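Local coordinates for protein 2-hydroxyhepta-2,4-diene-1,7-dioate isomerase (PDB 4DBF) that binds magnesium through a carboxylate site of the FAH family and probably acts as an oxaloacetate decarboxylase, and perhaps as an isomerase, at residues E136-V141 with T163-V168; A116-E121 with F189-P194; L208-R213 with I271-P276; V141-P146 with D252-G257. One frame throughout, in Å; residues are numbered along the deposited sequence.

In the fold
All four contacts are strand pairings within the fumarylacetoacetate hydrolase-like part of the chain. Interaction 1, whose centre lies about 4 Å from that of the chain, holds the magnesium site. Interaction 4, centred about 11 Å from the centre of interaction 1, pairs the later part of strand 133-143 with strand 253-255 and shares Val141 with interaction 1; along the chain the segments of these two alternate. Interaction 2 adds strand 117-118 to strand 190-197, the other neighbour of strand 159-170, and its two segments bracket those of interaction 1 in sequence. Interaction 3, which follows interactions 1 and 2, belongs to a second sheet, whose isoleucines pack against Gly137, Ile164 and Asn166. The metal-bearing strands are thus flanked by strands and backed by another sheet.

Interaction 1 of 4, residues E136-V141 with T163-V168; sequences EGELAV and TIINDV. With MG (magnesium ion), chain C.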
loop_
_atom_site.group_PDB
_atom_site.type_symbol
_atom_site.label_atom_id
_atom_site.label_comp_id
_atom_site.label_asym_id
_atom_site.label_seq_id
_atom_site.Cartn_x
_atom_site.Cartn_y
_atom_site.Cartn_z
ATOM N N GLU A 136 -9.304 16.797 2.837
ATOM C CA GLU A 136 -10.429 16.411 2.034
ATOM C C GLU A 136 -11.269 15.472 2.870
ATOM O O GLU A 136 -10.820 14.447 3.201
ATOM C CB GLU A 136 -10.004 15.662 0.780
ATOM C CG GLU A 136 -8.916 16.256 -0.071
ATOM C CD GLU A 136 -8.724 15.530 -1.384
ATOM O OE1 GLU A 136 -8.752 14.332 -1.404
ATOM O OE2 GLU A 136 -8.520 16.176 -2.384
ATOM N N GLY A 137 -12.478 15.848 3.198
ATOM C CA GLY A 137 -13.353 14.962 3.913
ATOM C C GLY A 137 -14.022 13.976 3.008
ATOM O O GLY A 137 -14.611 14.354 2.059
ATOM N N GLU A 138 -13.941 12.703 3.352
ATOM C CA GLU A 138 -14.491 11.657 2.537
ATOM C C GLU A 138 -15.179 10.577 3.308
ATOM O O GLU A 138 -14.801 10.240 4.373
ATOM C CB GLU A 138 -13.439 11.018 1.619
ATOM C CG GLU A 138 -12.442 11.981 1.055
ATOM C CD GLU A 138 -11.581 11.449 -0.078
ATOM O OE1 GLU A 138 -11.758 10.383 -0.586
ATOM O OE2 GLU A 138 -10.700 12.155 -0.476
ATOM N N LEU A 139 -16.198 10.033 2.709
ATOM C CA LEU A 139 -16.785 8.826 3.187
ATOM C C LEU A 139 -15.857 7.648 2.908
ATOM O O LEU A 139 -15.414 7.461 1.833
ATOM C CB LEU A 139 -18.116 8.598 2.520
ATOM C CG LEU A 139 -18.834 7.373 2.999
ATOM C CD1 LEU A 139 -19.256 7.471 4.446
ATOM C CD2 LEU A 139 -19.997 7.089 2.081
ATOM N N ALA A 140 -15.582 6.881 3.942
ATOM C CA ALA A 140 -14.673 5.758 3.874
ATOM C C ALA A 140 -15.425 4.475 4.065
ATOM O O ALA A 140 -16.255 4.388 4.885
ATOM C CB ALA A 140 -13.571 5.860 4.905
ATOM N N VAL A 141 -15.065 3.501 3.282
ATOM C CA VAL A 141 -15.647 2.201 3.376
ATOM C C VAL A 141 -14.651 1.244 4.019
ATOM O O VAL A 141 -13.530 1.175 3.621
ATOM C CB VAL A 141 -15.994 1.650 2.006
ATOM C CG1 VAL A 141 -16.561 0.282 2.132
ATOM C CG2 VAL A 141 -16.947 2.552 1.274
ATOM N N THR A 163 -16.803 4.778 7.700
ATOM C CA THR A 163 -16.153 5.681 8.636
ATOM C C THR A 163 -15.782 6.962 7.915
ATOM O O THR A 163 -16.182 7.150 6.789
ATOM C CB THR A 163 -14.937 4.948 9.364
ATOM O OG1 THR A 163 -14.465 5.780 10.425
ATOM C CG2 THR A 163 -13.829 4.644 8.386
ATOM N N ILE A 164 -15.055 7.864 8.550
ATOM C CA ILE A 164 -14.661 9.082 7.877
ATOM C C ILE A 164 -13.164 8.976 7.629
ATOM O O ILE A 164 -12.411 8.413 8.476
ATOM C CB ILE A 164 -14.943 10.330 8.763
ATOM C CG1 ILE A 164 -16.409 10.346 9.273
ATOM C CG2 ILE A 164 -14.576 11.606 7.947
ATOM C CD1 ILE A 164 -16.670 11.483 10.310
ATOM N N ILE A 165 -12.716 9.496 6.494
ATOM C CA ILE A 165 -11.265 9.682 6.251
ATOM C C ILE A 165 -10.981 11.142 5.866
ATOM O O ILE A 165 -11.787 11.782 5.210
ATOM C CB ILE A 165 -10.712 8.666 5.204
ATOM C CG1 ILE A 165 -9.184 8.861 5.050
ATOM C CG2 ILE A 165 -11.429 8.798 3.773
ATOM C CD1 ILE A 165 -8.494 7.798 4.241
ATOM N N ASN A 166 -9.846 11.676 6.317
ATOM C CA ASN A 166 -9.387 12.997 5.881
ATOM C C ASN A 166 -8.225 12.682 4.915
ATOM O O ASN A 166 -7.145 12.227 5.360
ATOM C CB ASN A 166 -8.951 13.840 7.123
ATOM C CG ASN A 166 -8.646 15.253 6.755
ATOM O OD1 ASN A 166 -8.429 15.546 5.562
ATOM N ND2 ASN A 166 -8.602 16.151 7.748
ATOM N N ASP A 167 -8.435 12.839 3.603
ATOM C CA ASP A 167 -7.396 12.469 2.617
ATOM C C ASP A 167 -6.500 13.725 2.467
ATOM O O ASP A 167 -6.671 14.530 1.531
ATOM C CB ASP A 167 -8.084 12.063 1.294
ATOM C CG ASP A 167 -7.117 11.734 0.185
ATOM O OD1 ASP A 167 -5.911 11.513 0.410
ATOM O OD2 ASP A 167 -7.558 11.692 -0.981
ATOM N N VAL A 168 -5.544 13.865 3.372
ATOM C CA VAL A 168 -4.730 15.096 3.466
ATOM C C VAL A 168 -3.768 15.019 2.291
ATOM O O VAL A 168 -3.280 13.947 2.005
ATOM C CB VAL A 168 -3.957 15.078 4.782
ATOM C CG1 VAL A 168 -3.015 16.256 4.860
ATOM C CG2 VAL A 168 -4.996 15.102 5.986
HETATM MG MG MG C . -9.331 12.369 -2.104
HETATM O O HOH W 1 -9.871 10.327 -2.554
HETATM O O HOH W 2 -8.340 12.414 -3.913
HETATM O O HOH W 3 -10.879 13.312 -3.047
#
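The magnesium ion is gripped by three carboxylate oxygens, Glu136 OE1 at 2.2 Å, Glu138 OE2 at 2.1 Å and Asp167 OD2 at 2.2 Å from the metal, and three waters bring its coordination to six. Each acid offers a single oxygen. Glu136 and Asp167 run side by side in the same direction, yet their carboxylate planes stand 82° apart, and the metal lets their negative oxygens share its shell. Glutamate suits the two positions on 136-141 because its long chain, extended beyond CG, carries the carboxylate to the ion; the shorter aspartate already points at the opposite strand, with CG anti to its backbone N (chi1 177°). Glu138 OE1, the oxygen that does not bind the metal, accepts a hydrogen bond from one of the coordinating waters. Behind the site lies an antiparallel beta ladder of the FAH fold, in which Glu138 and Ile165, then Ala140 and Thr163, form hydrogen-bonded pairs. At its metal end the side chain of Asn166 continues the pairing, OD1 taking the N-H of Glu136 at 3.1 Å, while Glu136 O receives Asp167 N at 2.9 Å and so ties two ligand residues together through the backbone. On the face shared by Glu138, Ala140, Thr163 and Ile165, the small Ala140 CB sits 3.8 Å from Ile165 CG2. Basic second-shell residues meet the acids: Arg171 forms a salt bridge with Glu136 OE2, Lys112 does so with Asp167 OD1, and Lys184 donates to Asp167 OD2.

Interaction 2 of 4, residues A116-E121 with F189-P194; sequences AVTGPE and FGPIGP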
loop_
_atom_site.group_PDB
_atom_site.type_symbol
_atom_site.label_atom_id
_atom_site.label_comp_id
_atom_site.label_asym_id
_atom_site.label_seq_id
_atom_site.Cartn_x
_atom_site.Cartn_y
_atom_site.Cartn_z
ATOM N N ALA A 116 0.363 6.118 6.591
ATOM C CA ALA A 116 -0.265 7.424 6.585
ATOM C C ALA A 116 -1.396 7.527 7.596
ATOM O O ALA A 116 -1.754 8.559 8.018
ATOM C CB ALA A 116 -0.765 7.772 5.208
ATOM N N VAL A 117 -1.949 6.397 7.929
ATOM C CA VAL A 117 -3.108 6.306 8.778
ATOM C C VAL A 117 -2.810 6.802 10.181
ATOM O O VAL A 117 -1.823 6.493 10.738
ATOM C CB VAL A 117 -3.663 4.877 8.821
ATOM C CG1 VAL A 117 -4.819 4.809 9.775
ATOM C CG2 VAL A 117 -4.072 4.440 7.436
ATOM N N THR A 118 -3.704 7.615 10.695
ATOM C CA THR A 118 -3.719 8.004 12.087
ATOM C C THR A 118 -5.154 8.120 12.634
ATOM O O THR A 118 -6.099 7.956 11.912
ATOM C CB THR A 118 -2.882 9.284 12.347
ATOM O OG1 THR A 118 -2.644 9.448 13.730
ATOM C CG2 THR A 118 -3.596 10.481 11.874
ATOM N N GLY A 119 -5.280 8.386 13.912
ATOM C CA GLY A 119 -6.579 8.390 14.522
ATOM C C GLY A 119 -7.144 9.737 14.869
ATOM O O GLY A 119 -6.518 10.723 14.647
ATOM N N PRO A 120 -8.322 9.752 15.461
ATOM C CA PRO A 120 -8.935 10.988 15.918
ATOM C C PRO A 120 -8.063 11.731 16.902
ATOM O O PRO A 120 -7.508 11.122 17.740
ATOM C CB PRO A 120 -10.193 10.519 16.589
ATOM C CG PRO A 120 -10.492 9.250 15.963
ATOM C CD PRO A 120 -9.216 8.620 15.605
ATOM N N GLU A 121 -7.995 13.033 16.760
ATOM C CA GLU A 121 -7.214 13.923 17.609
ATOM C C GLU A 121 -5.698 13.847 17.506
ATOM O O GLU A 121 -5.054 14.654 18.072
ATOM C CB GLU A 121 -7.650 13.918 19.067
ATOM C CG GLU A 121 -9.125 14.011 19.287
ATOM C CD GLU A 121 -9.772 15.262 18.770
ATOM O OE1 GLU A 121 -9.110 16.274 18.563
ATOM O OE2 GLU A 121 -10.980 15.245 18.603
ATOM N N PHE A 189 -0.959 11.619 7.057
ATOM C CA PHE A 189 -1.804 12.280 6.072
ATOM C C PHE A 189 -3.098 11.471 5.793
ATOM O O PHE A 189 -3.831 11.807 4.874
ATOM C CB PHE A 189 -1.014 12.469 4.767
ATOM C CG PHE A 189 -0.226 13.706 4.762
ATOM C CD1 PHE A 189 0.214 14.247 5.979
ATOM C CD2 PHE A 189 -0.017 14.406 3.559
ATOM C CE1 PHE A 189 0.930 15.464 5.982
ATOM C CE2 PHE A 189 0.696 15.601 3.541
ATOM C CZ PHE A 189 1.208 16.135 4.751
ATOM N N GLY A 190 -3.380 10.437 6.602
ATOM C CA GLY A 190 -4.683 9.755 6.493
ATOM C C GLY A 190 -5.401 9.584 7.845
ATOM O O GLY A 190 -5.709 8.447 8.231
ATOM N N PRO A 191 -5.755 10.663 8.516
ATOM C CA PRO A 191 -6.697 10.394 9.638
ATOM C C PRO A 191 -7.991 9.615 9.293
ATOM O O PRO A 191 -8.599 9.851 8.237
ATOM C CB PRO A 191 -7.060 11.756 10.153
ATOM C CG PRO A 191 -5.943 12.688 9.597
ATOM C CD PRO A 191 -5.571 12.107 8.275
ATOM N N ILE A 192 -8.340 8.661 10.131
ATOM C CA ILE A 192 -9.548 7.870 9.990
ATOM C C ILE A 192 -10.296 7.700 11.322
ATOM O O ILE A 192 -9.683 7.528 12.322
ATOM C CB ILE A 192 -9.249 6.489 9.422
ATOM C CG1 ILE A 192 -8.555 6.598 8.092
ATOM C CG2 ILE A 192 -10.502 5.720 9.203
ATOM C CD1 ILE A 192 -7.982 5.298 7.618
ATOM N N GLY A 193 -11.614 7.758 11.267
ATOM C CA GLY A 193 -12.439 7.686 12.439
ATOM C C GLY A 193 -13.747 8.408 12.329
ATOM O O GLY A 193 -14.069 8.898 11.304
ATOM N N PRO A 194 -14.487 8.480 13.416
ATOM C CA PRO A 194 -14.040 8.042 14.734
ATOM C C PRO A 194 -14.329 6.598 15.091
ATOM O O PRO A 194 -13.800 6.126 16.035
ATOM C CB PRO A 194 -14.860 8.908 15.660
ATOM C CG PRO A 194 -16.097 9.094 14.937
ATOM C CD PRO A 194 -15.714 9.266 13.516
#
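Ala116 to Pro120 runs beside 189-194 in a short parallel pairing, with Val117 opposite Gly190 and Thr118 opposite Pro191. Three N-H...O bonds lace it: Gly190 N to Ala116 O at 2.9 Å, Thr118 N to Gly190 O at 3.3 Å, and Ile192 N to Thr118 O at 2.9 Å. The first two donors stand well above the carbonyl planes of their acceptors, whereas Ile192 N is tilted only 22° from that of Thr118. Gly190 brings the backbones close, its CA lying 4.4 Å from Val117 CA. On the face of Val117, Ile192 CD1 rests against both valine methyls, 3.9 Å from Val117 CG1. This reach comes from an extended isoleucine chain (chi2 168°). On the other face the methyl of Thr118, not its hydroxyl, meets the Pro191 ring, Thr118 CG2 to Pro191 CG at 3.9 Å. Further along, Pro120 lays its CG over the backbone of Gly193 and the CA of Pro194. Gly193 adopts backbone angles that require glycine, and the Gly193-Pro194 peptide bond is cis, where the chain turns a corner. Three backbone bonds satisfy part of the polarity here, and Pro191 and Gly193 bond to Asn166 and Ile164 of strand 159-170, which carries the metal ligand Asp167. Ile192 O, however, is buried with no partner in the model, Pro120 CD lying 3.5 Å from it, which probably carries some cost.

Interaction 3 of 4, residues L208-R213 with I271-P276; sequences LPIKAR and IEIEIP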
loop_
_atom_site.group_PDB
_atom_site.type_symbol
_atom_site.label_atom_id
_atom_site.label_comp_id
_atom_site.label_asym_id
_atom_site.label_seq_id
_atom_site.Cartn_x
_atom_site.Cartn_y
_atom_site.Cartn_z
ATOM N N LEU A 208 -26.047 12.523 1.508
ATOM C CA LEU A 208 -25.147 12.579 2.645
ATOM C C LEU A 208 -24.276 13.844 2.593
ATOM O O LEU A 208 -23.358 13.898 1.782
ATOM C CB LEU A 208 -24.209 11.373 2.603
ATOM C CG LEU A 208 -23.493 11.096 3.921
ATOM C CD1 LEU A 208 -24.521 10.890 5.058
ATOM C CD2 LEU A 208 -22.593 9.855 3.720
ATOM N N PRO A 209 -24.576 14.859 3.429
ATOM C CA PRO A 209 -23.783 16.069 3.515
ATOM C C PRO A 209 -22.409 15.696 4.113
ATOM O O PRO A 209 -22.347 14.881 5.003
ATOM C CB PRO A 209 -24.566 16.944 4.504
ATOM C CG PRO A 209 -25.914 16.267 4.692
ATOM C CD PRO A 209 -25.692 14.848 4.415
ATOM N N ILE A 210 -21.311 16.206 3.579
ATOM C CA ILE A 210 -20.013 15.941 4.189
ATOM C C ILE A 210 -19.374 17.303 4.392
ATOM O O ILE A 210 -19.126 18.000 3.413
ATOM C CB ILE A 210 -19.153 15.070 3.284
ATOM C CG1 ILE A 210 -19.748 13.664 3.147
ATOM C CG2 ILE A 210 -17.691 15.006 3.827
ATOM C CD1 ILE A 210 -19.098 12.859 2.029
ATOM N N LYS A 211 -19.179 17.711 5.645
ATOM C CA LYS A 211 -18.782 19.068 5.927
ATOM C C LYS A 211 -17.440 19.059 6.615
ATOM O O LYS A 211 -17.119 18.063 7.300
ATOM C CB LYS A 211 -19.830 19.757 6.793
ATOM C CG LYS A 211 -21.135 20.022 5.984
ATOM C CD LYS A 211 -22.297 20.564 6.860
ATOM C CE LYS A 211 -23.437 21.069 5.937
ATOM N NZ LYS A 211 -24.348 21.887 6.725
ATOM N N ALA A 212 -16.652 20.124 6.425
ATOM C CA ALA A 212 -15.389 20.274 7.122
ATOM C C ALA A 212 -15.234 21.709 7.620
ATOM O O ALA A 212 -15.493 22.670 6.880
ATOM C CB ALA A 212 -14.243 19.914 6.210
ATOM N N ARG A 213 -14.843 21.830 8.872
ATOM C CA ARG A 213 -14.633 23.116 9.502
ATOM C C ARG A 213 -13.168 23.242 9.875
ATOM O O ARG A 213 -12.636 22.378 10.625
ATOM C CB ARG A 213 -15.525 23.225 10.740
ATOM C CG ARG A 213 -17.019 23.245 10.349
ATOM C CD ARG A 213 -17.952 23.169 11.535
ATOM N NE ARG A 213 -19.325 23.302 11.056
ATOM C CZ ARG A 213 -20.104 22.294 10.677
ATOM N NH1 ARG A 213 -19.678 21.018 10.724
ATOM N NH2 ARG A 213 -21.323 22.567 10.248
ATOM N N ILE A 271 -8.683 20.829 12.122
ATOM C CA ILE A 271 -9.608 20.442 11.061
ATOM C C ILE A 271 -10.607 19.369 11.536
ATOM O O ILE A 271 -10.219 18.385 12.137
ATOM C CB ILE A 271 -8.815 19.982 9.744
ATOM C CG1 ILE A 271 -9.774 19.582 8.615
ATOM C CG2 ILE A 271 -7.856 18.793 9.966
ATOM C CD1 ILE A 271 -10.638 20.705 8.038
ATOM N N GLU A 272 -11.887 19.571 11.277
ATOM C CA GLU A 272 -12.870 18.617 11.737
ATOM C C GLU A 272 -13.796 18.262 10.587
ATOM O O GLU A 272 -14.521 19.137 10.061
ATOM C CB GLU A 272 -13.677 19.215 12.883
ATOM C CG GLU A 272 -14.689 18.291 13.540
ATOM C CD GLU A 272 -15.396 19.019 14.680
ATOM O OE1 GLU A 272 -16.202 19.923 14.405
ATOM O OE2 GLU A 272 -15.133 18.694 15.840
ATOM N N ILE A 273 -13.832 16.975 10.238
ATOM C CA ILE A 273 -14.753 16.563 9.206
ATOM C C ILE A 273 -16.016 16.069 9.907
ATOM O O ILE A 273 -15.917 15.314 10.897
ATOM C CB ILE A 273 -14.170 15.373 8.341
ATOM C CG1 ILE A 273 -12.722 15.653 7.819
ATOM C CG2 ILE A 273 -15.146 14.957 7.215
ATOM C CD1 ILE A 273 -12.589 16.866 6.975
ATOM N N GLU A 274 -17.184 16.379 9.361
ATOM C CA GLU A 274 -18.404 15.840 9.946
ATOM C C GLU A 274 -19.232 15.104 8.910
ATOM O O GLU A 274 -19.497 15.645 7.868
ATOM C CB GLU A 274 -19.259 16.947 10.593
ATOM C CG GLU A 274 -20.637 16.503 10.965
ATOM C CD GLU A 274 -21.465 17.634 11.564
ATOM O OE1 GLU A 274 -21.778 18.635 10.849
ATOM O OE2 GLU A 274 -21.841 17.471 12.743
ATOM N N ILE A 275 -19.644 13.868 9.207
ATOM C CA ILE A 275 -20.582 13.156 8.360
ATOM C C ILE A 275 -21.763 12.700 9.253
ATOM O O ILE A 275 -21.576 11.858 10.101
ATOM C CB ILE A 275 -19.939 11.965 7.586
ATOM C CG1 ILE A 275 -18.794 12.414 6.642
ATOM C CG2 ILE A 275 -21.031 11.232 6.798
ATOM C CD1 ILE A 275 -18.232 11.305 5.800
ATOM N N PRO A 276 -22.973 13.301 9.098
ATOM C CA PRO A 276 -24.120 12.932 9.973
ATOM C C PRO A 276 -24.422 11.446 9.866
ATOM O O PRO A 276 -24.344 10.862 8.765
ATOM C CB PRO A 276 -25.285 13.798 9.425
ATOM C CG PRO A 276 -24.803 14.316 8.036
ATOM C CD PRO A 276 -23.302 14.441 8.216
HETATM O O HOH W 4 -16.941 19.726 11.401
#
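Arg213 reaches across to Glu274 in a salt bridge, NH1 to OE1 at 3.2 Å. The guanidinium and carboxylate planes are nearly perpendicular, 88° apart, and NH1 approaches OE1 from above the carboxylate plane, giving a single contact instead of a two-pronged one. A long arginine chain, extended from CG to NE, spans the distance along the face that also carries Lys211 and Glu272. Water 4 lies at the guanidinium edge: it accepts from NH1 and donates to both Glu272 O and Glu272 OE1. Beneath these polar groups, the antiparallel backbones are joined by paired bonds between Lys211 and Glu274, where Glu274 N lies 2.7 Å from Lys211 O, and between Arg213 and Glu272. The other face is hydrocarbon. Ala212 CB touches Ile273 CD1 at 3.6 Å. Ala212 CA lies 4.3 Å from Ile273 CA, a close spacing that suits a small side chain, and Ile210 lies alongside Ile275. At the end, Leu208 crosses Ile275 at about a right angle, and Pro209 meets Pro276. Strand 209-216 is flanked by strands 270-275 and 219-227, while the isoleucines of 271-275 pack on Ile164 and Asn166 of strand 159-170.

Interaction 4 of 4, residues V141-P146 with D252-G257; sequences VVIGKP and DVIATG
Val141 and Ile254 form the tightly packed end of this contact, each backbone N donating to the other's O at 2.8 Å. Their side chains share one face of the antiparallel pairing, Val141 CB to Ile254 CB at 4.1 Å. Branched residues suit it, since beta-branched side chains cover the face of the sheet close to the backbone. With Val141 CG1 anti to the backbone N (chi1 178°), CG2 is left facing Thr256, and meets its methyl, CG2, at 3.8 Å, the two side chains crossing at about a right angle. The hydroxyl of Thr256 instead bonds to Leu139 O. Toward the other end, Ile143 N donates a hydrogen bond to Asp252 O at 3.0 Å, and Ile143 CD1 approaches Ile254 CD1 at 4.1 Å. The opposite face is slightly looser: Val142 CG2 and Val253 CG2 are 4.3 Å apart. Past Ile143 the chains part, and Gly144, Lys145 and Pro146 lead to the solvent side, Lys145 and Pro146 being exposed. Helix 235-243 covers the face of Val141 and Ile254, supplying Met235, Ile238 and Ile242. Asp252 turns its carboxylate to Lys82, Ser81 and the backbone N of Leu249. Apolar side chains thus fill the buried pairing, while its charged group is answered by partners beyond it; this pairing places strand 253-255 beside the strand that bears the magnesium ligands Glu136 and Glu138.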
loop_
_atom_site.group_PDB
_atom_site.type_symbol
_atom_site.label_atom_id
_atom_site.label_comp_id
_atom_site.label_asym_id
_atom_site.label_seq_id
_atom_site.Cartn_x
_atom_site.Cartn_y
_atom_site.Cartn_z
ATOM N N VAL A 141 -15.065 3.501 3.282
ATOM C CA VAL A 141 -15.647 2.201 3.376
ATOM C C VAL A 141 -14.651 1.244 4.019
ATOM O O VAL A 141 -13.530 1.175 3.621
ATOM C CB VAL A 141 -15.994 1.650 2.006
ATOM C CG1 VAL A 141 -16.561 0.282 2.132
ATOM C CG2 VAL A 141 -16.947 2.552 1.274
ATOM N N VAL A 142 -15.092 0.494 4.995
ATOM C CA VAL A 142 -14.238 -0.524 5.533
ATOM C C VAL A 142 -14.688 -1.912 5.091
ATOM O O VAL A 142 -15.796 -2.300 5.315
ATOM C CB VAL A 142 -14.140 -0.457 7.055
ATOM C CG1 VAL A 142 -13.266 -1.555 7.559
ATOM C CG2 VAL A 142 -13.632 0.880 7.498
ATOM N N ILE A 143 -13.774 -2.609 4.445
ATOM C CA ILE A 143 -13.980 -3.922 3.888
ATOM C C ILE A 143 -14.048 -4.980 4.996
ATOM O O ILE A 143 -13.316 -4.951 5.919
ATOM C CB ILE A 143 -12.908 -4.288 2.837
ATOM C CG1 ILE A 143 -12.992 -3.403 1.611
ATOM C CG2 ILE A 143 -13.083 -5.710 2.365
ATOM C CD1 ILE A 143 -14.349 -3.361 1.002
ATOM N N GLY A 144 -14.986 -5.886 4.857
ATOM C CA GLY A 144 -15.331 -6.831 5.889
ATOM C C GLY A 144 -14.956 -8.276 5.634
ATOM O O GLY A 144 -14.960 -9.078 6.507
ATOM N N LYS A 145 -14.633 -8.577 4.400
ATOM C CA LYS A 145 -14.197 -9.880 4.052
ATOM C C LYS A 145 -13.367 -9.853 2.796
ATOM O O LYS A 145 -13.447 -8.958 2.024
ATOM C CB LYS A 145 -15.390 -10.797 3.943
ATOM C CG LYS A 145 -16.321 -10.492 2.814
ATOM C CD LYS A 145 -17.370 -11.578 2.731
ATOM C CE LYS A 145 -17.744 -11.881 1.311
ATOM N NZ LYS A 145 -18.999 -12.644 1.204
ATOM N N PRO A 146 -12.521 -10.844 2.628
ATOM C CA PRO A 146 -11.652 -10.851 1.468
ATOM C C PRO A 146 -12.518 -10.968 0.281
ATOM O O PRO A 146 -13.474 -11.664 0.335
ATOM C CB PRO A 146 -10.805 -12.081 1.640
ATOM C CG PRO A 146 -11.334 -12.810 2.771
ATOM C CD PRO A 146 -12.522 -12.128 3.324
ATOM N N ASP A 252 -9.241 -3.373 5.091
ATOM C CA ASP A 252 -8.820 -2.448 3.993
ATOM C C ASP A 252 -9.835 -1.268 3.894
ATOM O O ASP A 252 -11.043 -1.433 4.128
ATOM C CB ASP A 252 -8.781 -3.140 2.639
ATOM C CG ASP A 252 -7.484 -3.897 2.388
ATOM O OD1 ASP A 252 -6.564 -3.816 3.228
ATOM O OD2 ASP A 252 -7.408 -4.546 1.357
ATOM N N VAL A 253 -9.360 -0.084 3.504
ATOM C CA VAL A 253 -10.223 1.072 3.582
ATOM C C VAL A 253 -10.349 1.683 2.178
ATOM O O VAL A 253 -9.329 1.754 1.450
ATOM C CB VAL A 253 -9.633 2.110 4.579
ATOM C CG1 VAL A 253 -10.355 3.471 4.363
ATOM C CG2 VAL A 253 -9.665 1.604 6.109
ATOM N N ILE A 254 -11.570 2.098 1.783
ATOM C CA ILE A 254 -11.708 2.795 0.475
ATOM C C ILE A 254 -12.117 4.222 0.766
ATOM O O ILE A 254 -13.109 4.454 1.443
ATOM C CB ILE A 254 -12.755 2.090 -0.450
ATOM C CG1 ILE A 254 -12.315 0.661 -0.750
ATOM C CG2 ILE A 254 -12.997 2.919 -1.797
ATOM C CD1 ILE A 254 -13.494 -0.145 -1.428
ATOM N N ALA A 255 -11.372 5.183 0.200
ATOM C CA ALA A 255 -11.728 6.569 0.384
ATOM C C ALA A 255 -12.492 6.962 -0.902
ATOM O O ALA A 255 -11.905 6.891 -1.988
ATOM C CB ALA A 255 -10.446 7.402 0.480
ATOM N N THR A 256 -13.775 7.270 -0.774
ATOM C CA THR A 256 -14.698 7.347 -1.957
ATOM C C THR A 256 -14.729 8.730 -2.663
ATOM O O THR A 256 -15.478 8.940 -3.655
ATOM C CB THR A 256 -16.143 6.891 -1.573
ATOM O OG1 THR A 256 -16.655 7.747 -0.542
ATOM C CG2 THR A 256 -16.089 5.437 -1.048
ATOM N N GLY A 257 -13.992 9.701 -2.143
ATOM C CA GLY A 257 -13.730 10.916 -2.910
ATOM C C GLY A 257 -14.218 12.189 -2.250
ATOM O O GLY A 257 -14.801 12.160 -1.145
#